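Local coordinates for mandelate racemase/muconate lactonizing enzyme family protein (Roseovarius nubinhibens ISM, PDB 3U4F), which binds magnesium and probably acts as a racemase or hydro-lyase of the mandelate racemase and muconate lactonizing branch of the enolase superfamily, at residues 27-32 and 381-386; 133-138 and 358-363; 309-314 and 343-348; 347-352 and 369-374. All coordinates share one frame; numbering follows the deposited sequence.

Contact 1. Residues 27-32 and 381-386; sequences AIETFT and SAYKVS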
# COMPACT_ATOMS: atom_id res chain seq x y z
N ALA A 27 11.57 -20.04 -13.90
CA ALA A 27 12.45 -19.46 -12.89
C ALA A 27 12.33 -17.94 -12.89
O ALA A 27 12.14 -17.33 -13.94
CB ALA A 27 13.89 -19.83 -13.13
N ILE A 28 12.44 -17.36 -11.70
CA ILE A 28 12.52 -15.91 -11.55
C ILE A 28 13.71 -15.69 -10.60
O ILE A 28 13.75 -16.24 -9.49
CB ILE A 28 11.25 -15.32 -10.91
CG1 ILE A 28 10.03 -15.49 -11.84
CG2 ILE A 28 11.49 -13.84 -10.60
CD1 ILE A 28 8.64 -15.15 -11.20
N GLU A 29 14.68 -14.90 -11.06
CA GLU A 29 15.88 -14.61 -10.30
C GLU A 29 16.00 -13.12 -10.04
O GLU A 29 15.67 -12.30 -10.91
CB GLU A 29 17.12 -15.05 -11.08
CG GLU A 29 17.11 -16.56 -11.39
CD GLU A 29 18.12 -16.90 -12.48
OE1 GLU A 29 19.23 -17.40 -12.14
OE2 GLU A 29 17.78 -16.64 -13.65
N THR A 30 16.48 -12.76 -8.86
CA THR A 30 16.72 -11.34 -8.57
C THR A 30 18.17 -11.13 -8.24
O THR A 30 18.84 -12.01 -7.67
CB THR A 30 15.84 -10.80 -7.39
OG1 THR A 30 15.94 -11.71 -6.28
CG2 THR A 30 14.38 -10.65 -7.81
N PHE A 31 18.67 -9.96 -8.63
CA PHE A 31 20.02 -9.50 -8.33
C PHE A 31 19.94 -8.08 -7.82
O PHE A 31 19.64 -7.14 -8.59
CB PHE A 31 20.87 -9.51 -9.62
CG PHE A 31 20.81 -10.82 -10.38
CD1 PHE A 31 21.88 -11.73 -10.31
CD2 PHE A 31 19.71 -11.15 -11.16
CE1 PHE A 31 21.86 -12.92 -11.04
CE2 PHE A 31 19.67 -12.35 -11.89
CZ PHE A 31 20.75 -13.23 -11.83
N THR A 32 20.23 -7.88 -6.53
CA THR A 32 19.82 -6.66 -5.91
C THR A 32 20.85 -6.10 -4.95
O THR A 32 21.73 -6.83 -4.44
CB THR A 32 18.43 -6.85 -5.20
OG1 THR A 32 17.83 -5.57 -4.97
CG2 THR A 32 18.58 -7.62 -3.86
N SER A 381 26.21 -8.28 -6.55
CA SER A 381 24.81 -8.25 -6.09
C SER A 381 24.40 -9.43 -5.21
O SER A 381 25.06 -10.47 -5.19
CB SER A 381 23.86 -8.21 -7.28
OG SER A 381 23.76 -9.50 -7.89
N ALA A 382 23.30 -9.26 -4.48
CA ALA A 382 22.67 -10.35 -3.75
C ALA A 382 21.72 -11.10 -4.69
O ALA A 382 20.86 -10.49 -5.32
CB ALA A 382 21.92 -9.79 -2.54
N TYR A 383 21.91 -12.40 -4.81
CA TYR A 383 21.13 -13.24 -5.69
C TYR A 383 20.12 -14.07 -4.94
O TYR A 383 20.43 -14.64 -3.87
CB TYR A 383 22.07 -14.19 -6.44
CG TYR A 383 21.46 -15.27 -7.27
CD1 TYR A 383 20.91 -14.98 -8.51
CD2 TYR A 383 21.49 -16.62 -6.85
CE1 TYR A 383 20.38 -15.95 -9.29
CE2 TYR A 383 20.95 -17.61 -7.63
CZ TYR A 383 20.41 -17.28 -8.86
OH TYR A 383 19.88 -18.25 -9.69
N LYS A 384 18.94 -14.18 -5.54
CA LYS A 384 17.89 -15.05 -5.02
C LYS A 384 17.12 -15.66 -6.17
O LYS A 384 16.84 -15.00 -7.18
CB LYS A 384 16.96 -14.26 -4.08
CG LYS A 384 16.08 -15.13 -3.19
CD LYS A 384 15.45 -14.27 -2.07
CE LYS A 384 15.37 -15.03 -0.72
NZ LYS A 384 14.45 -16.17 -0.79
N VAL A 385 16.74 -16.93 -6.03
CA VAL A 385 15.97 -17.60 -7.08
C VAL A 385 14.77 -18.36 -6.55
O VAL A 385 14.82 -18.95 -5.47
CB VAL A 385 16.90 -18.52 -7.96
CG1 VAL A 385 17.59 -19.62 -7.11
CG2 VAL A 385 16.14 -19.12 -9.12
N SER A 386 13.68 -18.30 -7.31
CA SER A 386 12.52 -19.15 -7.14
C SER A 386 12.29 -19.92 -8.42
O SER A 386 12.35 -19.34 -9.52
CB SER A 386 11.27 -18.33 -6.81
OG SER A 386 11.41 -17.65 -5.58
O HOH W 1 17.96 -10.82 -4.75
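Six backbone hydrogen bonds tie 27-32 to 381-386, two each at the pairs Ile28-Ser386, Thr30-Lys384 and Thr32-Ala382. The straightest runs from Ser386 N to Ile28 O, 3.0 Å at 176°. Between these pairs lie the non-hydrogen-bonded pairs Glu29-Val385 and Phe31-Tyr383, where the strands draw closer and CA-H groups meet carbonyls, as Tyr383 CA does with Thr30 O at 3.3 Å. The strand at the C-terminus of the chain thus becomes an outermost strand, within this chain, of the antiparallel sheet in the N-terminal capping domain of the enolase superfamily. Among the polar side chains, Tyr383 OH donates to Glu29 OE1 over 2.7 Å, using the anti lone pair of Glu29 OE1, which itself lies at the edge of the tyrosine ring, near its plane; Tyr383 reaches it because its CG is anti to the backbone N (chi1 172°). Glu29 OE2 holds a salt bridge to Arg40, so both carboxylate oxygens are engaged. On the other face Thr30 OG1 is 2.7 Å from a water that donates to Ala382 O, while His66 binds both Thr30 OG1 and Ser386 OG. For apolar contact, Phe31 CE1 leans on Tyr383 CD1 at 3.4 Å, the rings inclined by 49°, and Glu29 CG lies alongside Val385 CG2 at 3.6 Å.

Contact 2. Residues 133-138 and 358-363; sequences TIRAYA and DGHARV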
# COMPACT_ATOMS: atom_id res chain seq x y z
N THR A 133 12.90 8.93 -31.47
CA THR A 133 13.31 9.88 -30.45
C THR A 133 12.12 10.33 -29.60
O THR A 133 10.96 10.19 -30.01
CB THR A 133 13.91 11.14 -31.08
OG1 THR A 133 12.94 11.66 -31.99
CG2 THR A 133 15.21 10.81 -31.87
N ILE A 134 12.44 10.88 -28.43
CA ILE A 134 11.48 11.42 -27.47
C ILE A 134 12.07 12.69 -26.91
O ILE A 134 13.20 12.71 -26.38
CB ILE A 134 11.24 10.45 -26.26
CG1 ILE A 134 10.85 9.06 -26.71
CG2 ILE A 134 10.09 10.95 -25.36
CD1 ILE A 134 12.00 8.10 -26.79
N ARG A 135 11.28 13.76 -26.94
CA ARG A 135 11.66 15.01 -26.32
C ARG A 135 11.86 14.79 -24.85
O ARG A 135 11.01 14.14 -24.22
CB ARG A 135 10.54 16.04 -26.49
CG ARG A 135 10.90 17.43 -25.92
CD ARG A 135 9.76 18.39 -26.17
NE ARG A 135 10.04 19.72 -25.64
CZ ARG A 135 9.10 20.65 -25.43
NH1 ARG A 135 7.83 20.37 -25.66
NH2 ARG A 135 9.44 21.84 -24.95
N ALA A 136 12.94 15.33 -24.28
CA ALA A 136 13.16 15.16 -22.83
C ALA A 136 13.06 16.50 -22.12
O ALA A 136 13.40 17.54 -22.70
CB ALA A 136 14.51 14.54 -22.58
N TYR A 137 12.59 16.49 -20.87
CA TYR A 137 12.79 17.67 -20.04
C TYR A 137 13.83 17.40 -18.95
O TYR A 137 13.85 16.32 -18.37
CB TYR A 137 11.47 18.21 -19.47
CG TYR A 137 10.76 17.41 -18.37
CD1 TYR A 137 11.04 17.63 -17.03
CD2 TYR A 137 9.72 16.52 -18.69
CE1 TYR A 137 10.35 16.93 -16.01
CE2 TYR A 137 9.01 15.83 -17.72
CZ TYR A 137 9.32 16.05 -16.36
OH TYR A 137 8.62 15.38 -15.38
N ALA A 138 14.68 18.40 -18.71
CA ALA A 138 15.69 18.37 -17.66
C ALA A 138 15.02 18.52 -16.30
O ALA A 138 14.38 19.53 -16.02
CB ALA A 138 16.70 19.49 -17.88
N ASP A 358 20.16 17.35 -28.92
CA ASP A 358 19.15 18.34 -29.32
C ASP A 358 17.92 18.15 -28.43
O ASP A 358 16.79 18.20 -28.91
CB ASP A 358 18.79 18.19 -30.81
CG ASP A 358 19.98 18.48 -31.74
OD1 ASP A 358 20.04 17.91 -32.84
OD2 ASP A 358 20.86 19.27 -31.35
N GLY A 359 18.16 17.89 -27.15
CA GLY A 359 17.09 17.77 -26.14
C GLY A 359 16.21 16.54 -26.29
O GLY A 359 15.16 16.48 -25.65
N HIS A 360 16.61 15.58 -27.13
CA HIS A 360 15.88 14.32 -27.31
C HIS A 360 16.69 13.09 -26.90
O HIS A 360 17.91 13.05 -27.08
CB HIS A 360 15.44 14.12 -28.76
CG HIS A 360 14.26 14.96 -29.15
ND1 HIS A 360 14.27 16.34 -29.09
CD2 HIS A 360 13.04 14.62 -29.63
CE1 HIS A 360 13.11 16.81 -29.49
NE2 HIS A 360 12.34 15.79 -29.83
N ALA A 361 15.99 12.08 -26.37
CA ALA A 361 16.56 10.77 -26.04
C ALA A 361 16.17 9.88 -27.20
O ALA A 361 15.33 10.25 -28.00
CB ALA A 361 15.92 10.22 -24.74
N ARG A 362 16.74 8.69 -27.30
CA ARG A 362 16.41 7.82 -28.44
C ARG A 362 16.32 6.35 -28.07
O ARG A 362 17.21 5.80 -27.36
CB ARG A 362 17.38 8.06 -29.61
CG ARG A 362 17.24 7.03 -30.78
CD ARG A 362 18.42 7.17 -31.79
NE ARG A 362 18.46 8.52 -32.39
CZ ARG A 362 17.68 8.94 -33.38
NH1 ARG A 362 16.76 8.14 -33.93
NH2 ARG A 362 17.83 10.17 -33.86
N VAL A 363 15.22 5.75 -28.50
CA VAL A 363 15.05 4.32 -28.42
C VAL A 363 15.52 3.72 -29.76
O VAL A 363 15.02 4.10 -30.82
CB VAL A 363 13.57 3.97 -28.15
CG1 VAL A 363 13.29 2.45 -28.35
CG2 VAL A 363 13.20 4.43 -26.73
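His360 lays its imidazole flat against the backbone of Arg135: Arg135 CA stands over the ring centre, 3.6 Å from the centroid and 12° off the normal, a CH-pi contact. Next to it Thr133 CG2 sits over one face of the Arg362 guanidinium, 3.4 Å from Arg362 CZ and displaced toward the rim. On the face of Ile134 and Ala361, Ile134 CD1 meets Val363 CG2 at 3.9 Å, both side chains packed against Met319 of helix 313-322. Backbone bonds set this register: Ile134 and Ala361 exchange a hydrogen bond in each direction, and Ala136 N donates to Gly359 O at 2.9 Å. The imidazole is steadied from within its own segment, since His360 ND1 donates to Asp358 O over 3.1 Å, nearly in the ring plane, which helps to set the rotation of the ring. The extended side chain of Arg135 leads away from the imidazole, and its NE forms a salt bridge with Asp164; the carbonyl of Thr133 receives Arg323. Strand 132-139 also pairs in parallel with 165-169 and 332-335, so 360-363 runs antiparallel to it as an added strand, at an angle of 149° between the short segments, on the mainly parallel beta sheet of the TIM-barrel domain common to the enolase superfamily.

Contact 3. Residues 309-314 and 343-348; sequences ANLSLV and PWQDGL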
# COMPACT_ATOMS: atom_id res chain seq x y z
N ALA A 309 12.34 9.22 -12.17
CA ALA A 309 13.15 10.16 -11.42
C ALA A 309 14.62 9.77 -11.16
O ALA A 309 15.31 10.39 -10.34
CB ALA A 309 12.45 10.52 -10.14
N ASN A 310 15.09 8.72 -11.81
CA ASN A 310 16.52 8.46 -11.83
C ASN A 310 16.84 7.70 -13.10
O ASN A 310 15.93 7.35 -13.87
CB ASN A 310 16.96 7.67 -10.61
CG ASN A 310 16.17 6.42 -10.45
OD1 ASN A 310 16.23 5.51 -11.27
ND2 ASN A 310 15.41 6.35 -9.36
N LEU A 311 18.13 7.46 -13.29
CA LEU A 311 18.61 6.79 -14.50
C LEU A 311 18.94 5.32 -14.28
O LEU A 311 19.89 4.77 -14.89
CB LEU A 311 19.80 7.55 -15.12
CG LEU A 311 19.45 8.98 -15.54
CD1 LEU A 311 20.70 9.79 -16.05
CD2 LEU A 311 18.24 8.98 -16.51
N SER A 312 18.17 4.68 -13.39
CA SER A 312 18.00 3.23 -13.46
C SER A 312 17.21 2.96 -14.75
O SER A 312 17.05 3.87 -15.57
CB SER A 312 17.23 2.67 -12.26
OG SER A 312 15.86 3.05 -12.30
N LEU A 313 16.70 1.75 -14.94
CA LEU A 313 15.94 1.46 -16.19
C LEU A 313 14.56 2.12 -16.30
O LEU A 313 13.95 2.12 -17.37
CB LEU A 313 15.81 -0.06 -16.44
CG LEU A 313 17.14 -0.78 -16.74
CD1 LEU A 313 16.86 -2.24 -16.88
CD2 LEU A 313 17.71 -0.22 -18.04
N VAL A 314 14.07 2.71 -15.21
CA VAL A 314 12.76 3.35 -15.24
C VAL A 314 12.67 4.39 -16.35
O VAL A 314 11.66 4.47 -17.03
CB VAL A 314 12.36 3.93 -13.84
CG1 VAL A 314 13.25 5.14 -13.48
CG2 VAL A 314 10.88 4.27 -13.81
N PRO A 343 24.77 7.94 -6.18
CA PRO A 343 26.06 7.25 -6.34
C PRO A 343 25.88 5.80 -6.83
O PRO A 343 26.70 5.30 -7.61
CB PRO A 343 26.66 7.25 -4.91
CG PRO A 343 25.75 8.16 -4.07
CD PRO A 343 24.41 8.14 -4.75
N TRP A 344 24.80 5.16 -6.39
CA TRP A 344 24.48 3.79 -6.77
C TRP A 344 24.15 3.63 -8.25
O TRP A 344 24.10 2.50 -8.75
CB TRP A 344 23.28 3.29 -5.96
CG TRP A 344 22.08 4.20 -6.04
CD1 TRP A 344 21.74 5.20 -5.16
CD2 TRP A 344 21.08 4.22 -7.07
NE1 TRP A 344 20.59 5.82 -5.58
CE2 TRP A 344 20.16 5.24 -6.74
CE3 TRP A 344 20.86 3.45 -8.22
CZ2 TRP A 344 19.04 5.53 -7.53
CZ3 TRP A 344 19.75 3.75 -9.02
CH2 TRP A 344 18.86 4.79 -8.67
N GLN A 345 23.90 4.73 -8.97
CA GLN A 345 23.46 4.58 -10.36
C GLN A 345 24.63 4.48 -11.36
O GLN A 345 24.42 4.14 -12.53
CB GLN A 345 22.35 5.61 -10.74
CG GLN A 345 22.79 6.81 -11.54
CD GLN A 345 21.67 7.82 -11.80
OE1 GLN A 345 20.48 7.58 -11.50
NE2 GLN A 345 22.04 8.94 -12.38
N ASP A 346 25.84 4.74 -10.87
CA ASP A 346 27.11 4.54 -11.59
C ASP A 346 27.37 3.05 -11.84
O ASP A 346 27.34 2.25 -10.91
CB ASP A 346 28.30 5.12 -10.79
CG ASP A 346 29.66 4.92 -11.50
OD1 ASP A 346 29.86 5.55 -12.57
OD2 ASP A 346 30.51 4.15 -10.97
N GLY A 347 27.62 2.69 -13.10
CA GLY A 347 28.10 1.33 -13.39
C GLY A 347 27.06 0.22 -13.37
O GLY A 347 27.42 -0.94 -13.14
N LEU A 348 25.79 0.56 -13.62
CA LEU A 348 24.71 -0.43 -13.69
C LEU A 348 24.66 -1.18 -15.02
O LEU A 348 24.28 -2.35 -15.07
CB LEU A 348 23.34 0.23 -13.45
CG LEU A 348 23.09 0.94 -12.11
CD1 LEU A 348 21.70 1.59 -12.16
CD2 LEU A 348 23.17 -0.13 -10.97
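One hydrogen bond crosses this contact: Leu311 N donates to Gln345 OE1 over 3.0 Å at 155°. The amide nitrogen stands above the carbonyl plane of the glutamine rather than on a lone pair. Gln345 brings its amide there on a chain extended beyond CG, and its NE2 lies against the leucine side chain, 3.8 Å from Leu311 CB. Hydrogen bonds inside 309-314 give the loop its shape. Asn310 OD1 accepts twice, from Ser312 N at 3.0 Å, which makes an Asx turn, and from Ser312 OG at 2.7 Å. Ser312 in turn is the N-cap of helix 313-322, its OG accepting a weak bond from Val314 N, and Gln52 NE2 binds the same oxygen. In this TIM-barrel domain the contact joins the start of a helix to the loop between strands 332-335 and 360-363, whose chain folds through a short 3-10 segment and a type II turn from Gln345 to Leu348. Trp344 adds van der Waals contact: its six-membered ring presents an edge to the Asn310 amide, Trp344 CH2 meeting Asn310 CG at 3.6 Å with the two planes 83° apart, while Gln345 CB lies over one face of the indole and Phe35 stacks with it. Asn310 ND2 is held from elsewhere by Thr55 and Tyr56 hydroxyls. Leu348 CD1 also approaches Ser312 CA at 4.3 Å.

Contact 4. Residues 347-352 and 369-374; sequences GLFVED and WGVEIC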
# COMPACT_ATOMS: atom_id res chain seq x y z
N GLY A 347 27.62 2.69 -13.10
CA GLY A 347 28.10 1.33 -13.39
C GLY A 347 27.06 0.22 -13.37
O GLY A 347 27.42 -0.94 -13.14
N LEU A 348 25.79 0.56 -13.62
CA LEU A 348 24.71 -0.43 -13.69
C LEU A 348 24.66 -1.18 -15.02
O LEU A 348 24.28 -2.35 -15.07
CB LEU A 348 23.34 0.23 -13.45
CG LEU A 348 23.09 0.94 -12.11
CD1 LEU A 348 21.70 1.59 -12.16
CD2 LEU A 348 23.17 -0.13 -10.97
N PHE A 349 25.04 -0.52 -16.11
CA PHE A 349 24.76 -1.05 -17.44
C PHE A 349 25.99 -1.05 -18.34
O PHE A 349 26.86 -0.20 -18.21
CB PHE A 349 23.65 -0.25 -18.14
CG PHE A 349 22.45 0.06 -17.27
CD1 PHE A 349 21.65 -0.96 -16.77
CD2 PHE A 349 22.12 1.38 -16.97
CE1 PHE A 349 20.54 -0.66 -15.98
CE2 PHE A 349 21.01 1.68 -16.17
CZ PHE A 349 20.23 0.67 -15.68
N VAL A 350 26.03 -1.99 -19.26
CA VAL A 350 27.11 -2.08 -20.23
C VAL A 350 27.02 -0.89 -21.19
O VAL A 350 28.00 -0.15 -21.37
CB VAL A 350 27.04 -3.42 -21.03
CG1 VAL A 350 28.14 -3.50 -22.05
CG2 VAL A 350 27.15 -4.66 -20.06
N GLU A 351 25.86 -0.71 -21.79
CA GLU A 351 25.57 0.42 -22.69
C GLU A 351 25.14 1.66 -21.90
O GLU A 351 24.75 1.59 -20.73
CB GLU A 351 24.43 0.06 -23.64
CG GLU A 351 24.57 -1.24 -24.44
CD GLU A 351 24.14 -2.52 -23.67
OE1 GLU A 351 23.81 -2.47 -22.46
OE2 GLU A 351 24.13 -3.59 -24.32
N ASP A 352 25.11 2.80 -22.58
CA ASP A 352 24.53 4.00 -22.00
C ASP A 352 23.36 4.39 -22.90
O ASP A 352 23.56 4.88 -24.04
CB ASP A 352 25.60 5.10 -21.93
CG ASP A 352 25.06 6.43 -21.41
OD1 ASP A 352 23.86 6.52 -21.08
OD2 ASP A 352 25.88 7.39 -21.36
N TRP A 369 14.56 -4.41 -24.15
CA TRP A 369 15.00 -3.11 -23.67
C TRP A 369 16.33 -2.68 -24.29
O TRP A 369 16.70 -1.52 -24.22
CB TRP A 369 15.13 -3.09 -22.13
CG TRP A 369 13.88 -3.50 -21.42
CD1 TRP A 369 13.74 -4.53 -20.53
CD2 TRP A 369 12.59 -2.90 -21.55
NE1 TRP A 369 12.43 -4.62 -20.10
CE2 TRP A 369 11.70 -3.62 -20.69
CE3 TRP A 369 12.09 -1.81 -22.28
CZ2 TRP A 369 10.35 -3.29 -20.56
CZ3 TRP A 369 10.73 -1.49 -22.15
CH2 TRP A 369 9.88 -2.22 -21.29
N GLY A 370 17.06 -3.62 -24.89
CA GLY A 370 18.32 -3.28 -25.56
C GLY A 370 19.45 -2.92 -24.60
O GLY A 370 20.36 -2.17 -24.98
N VAL A 371 19.39 -3.40 -23.36
CA VAL A 371 20.43 -3.09 -22.38
C VAL A 371 20.87 -4.37 -21.63
O VAL A 371 20.06 -5.27 -21.36
CB VAL A 371 19.98 -1.94 -21.38
CG1 VAL A 371 20.89 -1.84 -20.14
CG2 VAL A 371 19.99 -0.57 -22.09
N GLU A 372 22.16 -4.46 -21.33
CA GLU A 372 22.69 -5.60 -20.54
C GLU A 372 23.14 -5.05 -19.20
O GLU A 372 23.75 -4.00 -19.15
CB GLU A 372 23.87 -6.27 -21.27
CG GLU A 372 24.56 -7.37 -20.42
CD GLU A 372 25.87 -7.87 -21.04
OE1 GLU A 372 26.18 -7.49 -22.20
OE2 GLU A 372 26.60 -8.62 -20.35
N ILE A 373 22.80 -5.73 -18.11
CA ILE A 373 23.29 -5.30 -16.81
C ILE A 373 24.79 -5.56 -16.73
O ILE A 373 25.26 -6.58 -17.22
CB ILE A 373 22.54 -6.06 -15.67
CG1 ILE A 373 21.03 -6.04 -15.95
CG2 ILE A 373 22.94 -5.47 -14.30
CD1 ILE A 373 20.41 -4.58 -15.97
N CYS A 374 25.53 -4.63 -16.14
CA CYS A 374 26.98 -4.74 -16.05
C CYS A 374 27.37 -6.03 -15.32
O CYS A 374 26.88 -6.26 -14.23
CB CYS A 374 27.51 -3.54 -15.29
SG CYS A 374 29.29 -3.62 -15.00
O HOH W 2 25.81 -5.72 -24.09
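Two irregular chains are bridged at Phe349 and Ile373 by a pair of backbone hydrogen bonds, Cys374 N to Leu348 O at 2.8 Å and Val350 N to Glu372 O at 3.0 Å. The first is almost straight at 179° although its donor stands above the carbonyl plane; the second arrives nearly end-on to its carbonyl. This single beta bridge links two loops of the TIM-barrel domain, one before and one after strand 360-363, and the later loop leads straight into helix 375-380 with Cys374 as N-cap residue. The apolar side is built on Phe349. Val371 CG1 approaches Phe349 CD1 obliquely at 3.6 Å, and Ile373 CD1 comes to the ring edge in plane, 3.9 Å from Phe349 CD1. Ile373 CG1 lies beside the backbone N and the chain bends at the second torsion, bringing CD1 to the ring. Leu348 CB lies over one face of the ring, and Leu313 of helix 313-322 packs against Val371. Toward the surface, Val350 CG2 rests on the Glu372 side chain, 3.6 Å from Glu372 CD. Glu351 bends at its second torsion (chi2 83°) and turns its carboxylate to the other chain segment, where OE1 takes the amide of Glu372 on the syn side. The two carboxylates would probably repel each other, but a water bridges them, donating to Glu351 OE2 at 2.7 Å and to Glu372 OE1 at 2.6 Å.

Overall arrangement
Contacts 3 and 4 form one continuous patch: they share Gly347 and Leu348, their centres lie about 10 Å apart, and Phe349 CE1 of contact 4 packs on Leu313 CG of contact 3 at 3.5 Å. Contact 3 is about 17 Å, centre to centre, from contact 2; the latter crosses contact 4 along the chain because 358-363 falls between 347-352 and 369-374. Contact 1 encloses the other three in sequence and sits on the capping domain, its centre about 17 Å from that of contact 4. Contact 3 approaches the active site: Ala309 touches the bound guanidine, and the Asn310 side chain is about 12 Å from magnesium, which Asp205, Glu231 and Glu257 bind.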